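Local structure of UV damage endonuclease (Sulfolobus acidocaldarius, 3TC3) at residues A[214-219]-A[242-247]; A[115-120]-A[247-252]. The protein is a manganese-binding TIM-barrel enzyme of DNA repair that probably acts as an endonuclease on DNA carrying UV and other lesions. All coordinates share one frame; numbering follows the deposited sequence.

Contact 1: residues A[214-219]-A[242-247]; sequences GIPVIF and RTWKDR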
loop_
_atom_site.group_PDB
_atom_site.type_symbol
_atom_site.label_atom_id
_atom_site.label_comp_id
_atom_site.label_asym_id
_atom_site.label_seq_id
_atom_site.Cartn_x
_atom_site.Cartn_y
_atom_site.Cartn_z
ATOM N N GLY A 214 -4.226 -16.265 -8.248
ATOM C CA GLY A 214 -2.816 -16.104 -7.887
ATOM C C GLY A 214 -2.513 -14.748 -7.251
ATOM O O GLY A 214 -1.303 -14.445 -6.980
ATOM N N ILE A 215 -3.519 -13.922 -6.974
ATOM C CA ILE A 215 -3.295 -12.593 -6.300
ATOM C C ILE A 215 -2.875 -12.775 -4.833
ATOM O O ILE A 215 -3.625 -13.334 -4.101
ATOM C CB ILE A 215 -4.565 -11.754 -6.357
ATOM C CG1 ILE A 215 -4.902 -11.448 -7.843
ATOM C CG2 ILE A 215 -4.308 -10.402 -5.704
ATOM C CD1 ILE A 215 -6.312 -10.893 -7.935
ATOM N N PRO A 216 -1.732 -12.270 -4.431
ATOM C CA PRO A 216 -1.419 -12.325 -2.941
ATOM C C PRO A 216 -2.332 -11.485 -2.109
ATOM O O PRO A 216 -2.894 -10.461 -2.553
ATOM C CB PRO A 216 0.027 -11.825 -2.878
ATOM C CG PRO A 216 0.532 -11.900 -4.372
ATOM C CD PRO A 216 -0.660 -11.565 -5.201
ATOM N N VAL A 217 -2.575 -11.954 -0.905
ATOM C CA VAL A 217 -3.378 -11.276 0.069
ATOM C C VAL A 217 -2.529 -10.588 1.132
ATOM O O VAL A 217 -1.711 -11.235 1.786
ATOM C CB VAL A 217 -4.355 -12.279 0.734
ATOM C CG1 VAL A 217 -5.300 -11.567 1.797
ATOM C CG2 VAL A 217 -5.192 -13.005 -0.371
ATOM N N ILE A 218 -2.765 -9.301 1.253
ATOM C CA ILE A 218 -2.199 -8.561 2.421
ATOM C C ILE A 218 -3.159 -8.690 3.589
ATOM O O ILE A 218 -4.334 -8.260 3.495
ATOM C CB ILE A 218 -2.048 -7.049 2.095
ATOM C CG1 ILE A 218 -0.963 -6.860 1.090
ATOM C CG2 ILE A 218 -1.651 -6.244 3.424
ATOM C CD1 ILE A 218 -0.553 -5.397 0.849
ATOM N N PHE A 219 -2.645 -9.220 4.695
ATOM C CA PHE A 219 -3.418 -9.274 5.950
ATOM C C PHE A 219 -3.377 -7.993 6.754
ATOM O O PHE A 219 -2.317 -7.498 7.028
ATOM C CB PHE A 219 -2.762 -10.385 6.806
ATOM C CG PHE A 219 -3.414 -10.604 8.135
ATOM C CD1 PHE A 219 -4.678 -11.241 8.235
ATOM C CD2 PHE A 219 -2.817 -10.113 9.301
ATOM C CE1 PHE A 219 -5.228 -11.460 9.456
ATOM C CE2 PHE A 219 -3.414 -10.314 10.533
ATOM C CZ PHE A 219 -4.653 -10.994 10.616
ATOM N N ARG A 242 0.813 -18.492 2.099
ATOM C CA ARG A 242 0.830 -19.390 0.949
ATOM C C ARG A 242 0.392 -18.668 -0.363
ATOM O O ARG A 242 0.571 -19.205 -1.448
ATOM C CB ARG A 242 -0.032 -20.600 1.285
ATOM C CG ARG A 242 0.483 -21.199 2.564
ATOM C CD ARG A 242 0.010 -22.643 2.773
ATOM N NE ARG A 242 -1.371 -22.903 2.336
ATOM C CZ ARG A 242 -2.392 -23.186 3.158
ATOM N NH1 ARG A 242 -2.209 -23.265 4.481
ATOM N NH2 ARG A 242 -3.610 -23.382 2.648
ATOM N N THR A 243 -0.167 -17.448 -0.258
ATOM C CA THR A 243 -0.553 -16.704 -1.447
ATOM C C THR A 243 0.553 -15.848 -1.995
ATOM O O THR A 243 0.381 -15.281 -3.052
ATOM C CB THR A 243 -1.789 -15.835 -1.258
ATOM O OG1 THR A 243 -1.458 -14.737 -0.389
ATOM C CG2 THR A 243 -2.943 -16.652 -0.579
ATOM N N TRP A 244 1.705 -15.835 -1.301
ATOM C CA TRP A 244 2.861 -15.032 -1.769
ATOM C C TRP A 244 3.930 -15.931 -2.305
ATOM O O TRP A 244 4.245 -16.939 -1.691
ATOM C CB TRP A 244 3.436 -14.180 -0.624
ATOM C CG TRP A 244 2.492 -13.137 -0.187
ATOM C CD1 TRP A 244 1.412 -13.312 0.649
ATOM C CD2 TRP A 244 2.610 -11.712 -0.404
ATOM N NE1 TRP A 244 0.779 -12.070 0.888
ATOM C CE2 TRP A 244 1.460 -11.092 0.284
ATOM C CE3 TRP A 244 3.457 -10.906 -1.134
ATOM C CZ2 TRP A 244 1.181 -9.722 0.213
ATOM C CZ3 TRP A 244 3.190 -9.520 -1.151
ATOM C CH2 TRP A 244 2.070 -8.961 -0.505
ATOM N N LYS A 245 4.610 -15.464 -3.324
ATOM C CA LYS A 245 5.774 -16.251 -3.767
ATOM C C LYS A 245 7.009 -15.806 -2.967
ATOM O O LYS A 245 7.910 -16.594 -2.693
ATOM C CB LYS A 245 5.951 -16.133 -5.292
ATOM C CG LYS A 245 5.162 -17.266 -5.977
ATOM C CD LYS A 245 5.097 -17.137 -7.481
ATOM C CE LYS A 245 3.974 -18.033 -8.021
ATOM N NZ LYS A 245 2.692 -17.265 -7.866
ATOM N N ASP A 246 6.990 -14.530 -2.541
ATOM C CA ASP A 246 8.089 -13.947 -1.754
ATOM C C ASP A 246 7.606 -13.688 -0.301
ATOM O O ASP A 246 6.598 -14.236 0.133
ATOM C CB ASP A 246 8.642 -12.666 -2.443
ATOM C CG ASP A 246 7.545 -11.713 -2.915
ATOM O OD1 ASP A 246 6.359 -11.965 -2.632
ATOM O OD2 ASP A 246 7.841 -10.695 -3.592
ATOM N N ARG A 247 8.313 -12.867 0.471
ATOM C CA ARG A 247 7.881 -12.626 1.791
ATOM C C ARG A 247 6.528 -11.837 1.794
ATOM O O ARG A 247 6.369 -10.833 1.112
ATOM C CB ARG A 247 8.955 -11.806 2.485
ATOM C CG ARG A 247 8.695 -11.621 3.916
ATOM C CD ARG A 247 9.672 -10.657 4.499
ATOM N NE ARG A 247 10.960 -11.280 4.671
ATOM C CZ ARG A 247 11.994 -10.670 5.209
ATOM N NH1 ARG A 247 11.909 -9.406 5.629
ATOM N NH2 ARG A 247 13.108 -11.339 5.340
HETATM O O HOH W 1 0.820 -15.377 -5.572
#

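Contact 2: residues A[115-120]-A[247-252]; sequences SIRISM and RPMIDY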
loop_
_atom_site.group_PDB
_atom_site.type_symbol
_atom_site.label_atom_id
_atom_site.label_comp_id
_atom_site.label_asym_id
_atom_site.label_seq_id
_atom_site.Cartn_x
_atom_site.Cartn_y
_atom_site.Cartn_z
ATOM N N SER A 115 17.815 -2.783 -0.874
ATOM C CA SER A 115 16.815 -3.821 -0.538
ATOM C C SER A 115 15.594 -3.176 0.144
ATOM O O SER A 115 15.102 -3.704 1.137
ATOM C CB SER A 115 17.439 -4.847 0.401
ATOM O OG SER A 115 18.424 -5.546 -0.318
ATOM N N ILE A 116 15.121 -2.075 -0.410
ATOM C CA ILE A 116 13.942 -1.454 0.200
ATOM C C ILE A 116 12.698 -2.051 -0.483
ATOM O O ILE A 116 12.643 -2.212 -1.721
ATOM C CB ILE A 116 13.984 0.057 0.127
ATOM C CG1 ILE A 116 15.180 0.570 0.966
ATOM C CG2 ILE A 116 12.650 0.690 0.532
ATOM C CD1 ILE A 116 15.439 2.019 0.796
ATOM N N ARG A 117 11.713 -2.423 0.296
ATOM C CA ARG A 117 10.468 -3.017 -0.288
ATOM C C ARG A 117 9.480 -1.890 -0.436
ATOM O O ARG A 117 9.402 -1.040 0.435
ATOM C CB ARG A 117 9.913 -4.029 0.689
ATOM C CG ARG A 117 8.772 -4.879 0.237
ATOM C CD ARG A 117 9.205 -6.230 -0.139
ATOM N NE ARG A 117 8.159 -7.008 -0.795
ATOM C CZ ARG A 117 7.481 -8.004 -0.225
ATOM N NH1 ARG A 117 7.602 -8.356 1.073
ATOM N NH2 ARG A 117 6.679 -8.695 -1.068
ATOM N N ILE A 118 8.689 -1.950 -1.503
ATOM C CA ILE A 118 7.755 -0.820 -1.809
ATOM C C ILE A 118 6.311 -1.321 -2.020
ATOM O O ILE A 118 6.055 -2.336 -2.727
ATOM C CB ILE A 118 8.222 -0.106 -3.122
ATOM C CG1 ILE A 118 9.558 0.658 -2.878
ATOM C CG2 ILE A 118 7.197 0.888 -3.630
ATOM C CD1 ILE A 118 9.500 1.710 -1.744
ATOM N N SER A 119 5.365 -0.599 -1.467
ATOM C CA SER A 119 3.969 -0.833 -1.789
ATOM C C SER A 119 3.325 0.536 -2.123
ATOM O O SER A 119 3.958 1.611 -1.935
ATOM C CB SER A 119 3.202 -1.483 -0.653
ATOM O OG SER A 119 3.171 -0.605 0.461
ATOM N N MET A 120 2.147 0.483 -2.756
ATOM C CA MET A 120 1.321 1.668 -2.948
ATOM C C MET A 120 -0.093 1.214 -2.716
ATOM O O MET A 120 -0.450 0.080 -3.028
ATOM C CB MET A 120 1.414 2.272 -4.355
ATOM C CG MET A 120 2.884 2.763 -4.694
ATOM S SD MET A 120 2.885 3.623 -6.330
ATOM C CE MET A 120 2.118 5.191 -5.842
ATOM N N ARG A 247 8.313 -12.867 0.471
ATOM C CA ARG A 247 7.881 -12.626 1.791
ATOM C C ARG A 247 6.528 -11.837 1.794
ATOM O O ARG A 247 6.369 -10.833 1.112
ATOM C CB ARG A 247 8.955 -11.806 2.485
ATOM C CG ARG A 247 8.695 -11.621 3.916
ATOM C CD ARG A 247 9.672 -10.657 4.499
ATOM N NE ARG A 247 10.960 -11.280 4.671
ATOM C CZ ARG A 247 11.994 -10.670 5.209
ATOM N NH1 ARG A 247 11.909 -9.406 5.629
ATOM N NH2 ARG A 247 13.108 -11.339 5.340
ATOM N N PRO A 248 5.587 -12.251 2.635
ATOM C CA PRO A 248 4.325 -11.463 2.709
ATOM C C PRO A 248 4.467 -10.092 3.234
ATOM O O PRO A 248 5.399 -9.794 4.023
ATOM C CB PRO A 248 3.448 -12.248 3.619
ATOM C CG PRO A 248 4.126 -13.523 3.862
ATOM C CD PRO A 248 5.576 -13.420 3.530
ATOM N N MET A 249 3.546 -9.213 2.821
ATOM C CA MET A 249 3.355 -7.937 3.485
ATOM C C MET A 249 2.199 -8.018 4.353
ATOM O O MET A 249 1.185 -8.616 3.972
ATOM C CB MET A 249 3.100 -6.870 2.473
ATOM C CG MET A 249 4.203 -6.650 1.441
ATOM S SD MET A 249 3.713 -5.421 0.162
ATOM C CE MET A 249 5.170 -5.329 -0.783
ATOM N N ILE A 250 2.256 -7.401 5.547
ATOM C CA ILE A 250 1.083 -7.257 6.389
ATOM C C ILE A 250 0.879 -5.789 6.736
ATOM O O ILE A 250 1.848 -4.998 6.801
ATOM C CB ILE A 250 1.080 -8.091 7.659
ATOM C CG1 ILE A 250 2.174 -7.756 8.573
ATOM C CG2 ILE A 250 1.285 -9.615 7.313
ATOM C CD1 ILE A 250 2.224 -8.723 9.805
ATOM N N ASP A 251 -0.361 -5.391 6.937
ATOM C CA ASP A 251 -0.713 -4.028 7.422
ATOM C C ASP A 251 -1.031 -4.060 8.892
ATOM O O ASP A 251 -1.957 -4.818 9.309
ATOM C CB ASP A 251 -1.912 -3.454 6.703
ATOM C CG ASP A 251 -1.627 -3.000 5.257
ATOM O OD1 ASP A 251 -0.517 -2.719 4.882
ATOM O OD2 ASP A 251 -2.609 -2.801 4.527
ATOM N N TYR A 252 -0.247 -3.357 9.711
ATOM C CA TYR A 252 -0.437 -3.372 11.150
ATOM C C TYR A 252 -1.114 -2.071 11.567
ATOM O O TYR A 252 -0.611 -0.969 11.328
ATOM C CB TYR A 252 0.908 -3.533 11.903
ATOM C CG TYR A 252 0.677 -3.445 13.416
ATOM C CD1 TYR A 252 0.724 -2.194 14.117
ATOM C CD2 TYR A 252 0.427 -4.594 14.165
ATOM C CE1 TYR A 252 0.518 -2.116 15.478
ATOM C CE2 TYR A 252 0.300 -4.556 15.495
ATOM C CZ TYR A 252 0.267 -3.318 16.186
ATOM O OH TYR A 252 0.075 -3.345 17.532
#

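Contact 1: residues A[214-219]-A[242-247]
Trp244 and Thr243 grip the start of barrel strand 217-220 from the loop that follows helix 233-241. The contact belongs to a beta-alpha-beta unit of the TIM barrel, where the chain returns from the helix toward strand 249-252. Two hydrogen bonds join the loop to Val217. A chi1 of 70° turns Thr243 OG1 toward Val217 N, which points almost straight at it, 3.0 Å away with an angle of 172° at the hydrogen. Thr243 OG1 also bonds to Val240 O, which ties the strand to the last turn of the helix. Trp244 NE1 donates to Val217 O at 2.8 Å. The oxygen lies in the indole plane, but the donor sits above the carbonyl plane. The apolar contacts use the same indole. Pro216 CB makes a CH-pi contact over one face, 3.6 Å from the centroid of the five-membered ring. Ile218 CG1 meets the edge at CZ2. A leucine in place of Trp244 would probably leave Val217 O without this donor and Pro216 CB without a flat surface to rest on. Farther out, one water bridges the two backbones. The water oxygen is 2.7 Å from Gly214 O and 2.6 Å from Thr243 O, and donates to both.

Contact 2: residues A[115-120]-A[247-252]
Arg117 sets its CG anti to the backbone N (chi1 -172°) and bends at chi2 (102°), which carries the guanidinium toward Arg247 O and Met249. Met249 reaches in against it, straight from CG to its methyl. The polar part is a fork on one backbone oxygen. Arg117 NH1 donates to Arg247 O at 2.8 Å, and Arg117 NH2 adds a weak bond to the same atom at 3.1 Å. The oxygen lies at the edge of the guanidinium, near its plane, while NH1 stands above the carbonyl plane. The apolar part is on a guanidinium face. Met249 CE lies over it, displaced from the middle of the group and 3.4 Å from Arg117 NE. Farther along, Met249 SD reaches Ser119 CB at 4.1 Å. Arg117 NH1 also forms a salt bridge with Asp284, whose other carboxylate oxygen pairs with Arg247 NH1. This shared acid probably offsets the two like charges. The bonds to Arg247 O and Asp284 probably fix the turn of the guanidinium, and the methyl packs on its face. Phe76 touches Arg117, Ser119 and Met249. Strands 117-120 and 249-252 are not neighbours in the sheet. Their axes come no closer than 10.2 Å and cross at 62°. The contact bridges the barrel's inside through three side chains and the Arg247 backbone oxygen, as in the packed interior of a closed parallel TIM barrel.

Overall arrangement
Contacts 1 and 2 share Arg247, and their centres lie about 11 Å apart. Contact 1 is nested within the loop that contact 2 closes. Strands 217-220 and 249-252 are neighbours in the barrel, and Phe219 O probably accepts a hydrogen bond from Asp251 N at 2.9 Å. Trp244 CZ2 of contact 1 packs on Met249 N of contact 2 at 3.6 Å. A long, weak ion pair joins Asp246 to Arg117. Glu195, Asp220, Asp251 and Glu288 form the manganese site, and contact 2 contributes Asp251. The side chain of Ile218 in contact 1 is about 4 Å from those of Asp251 and Glu195 and about 6 Å from the manganese ion; that of Ser119 in contact 2 is about 10 Å from the ion.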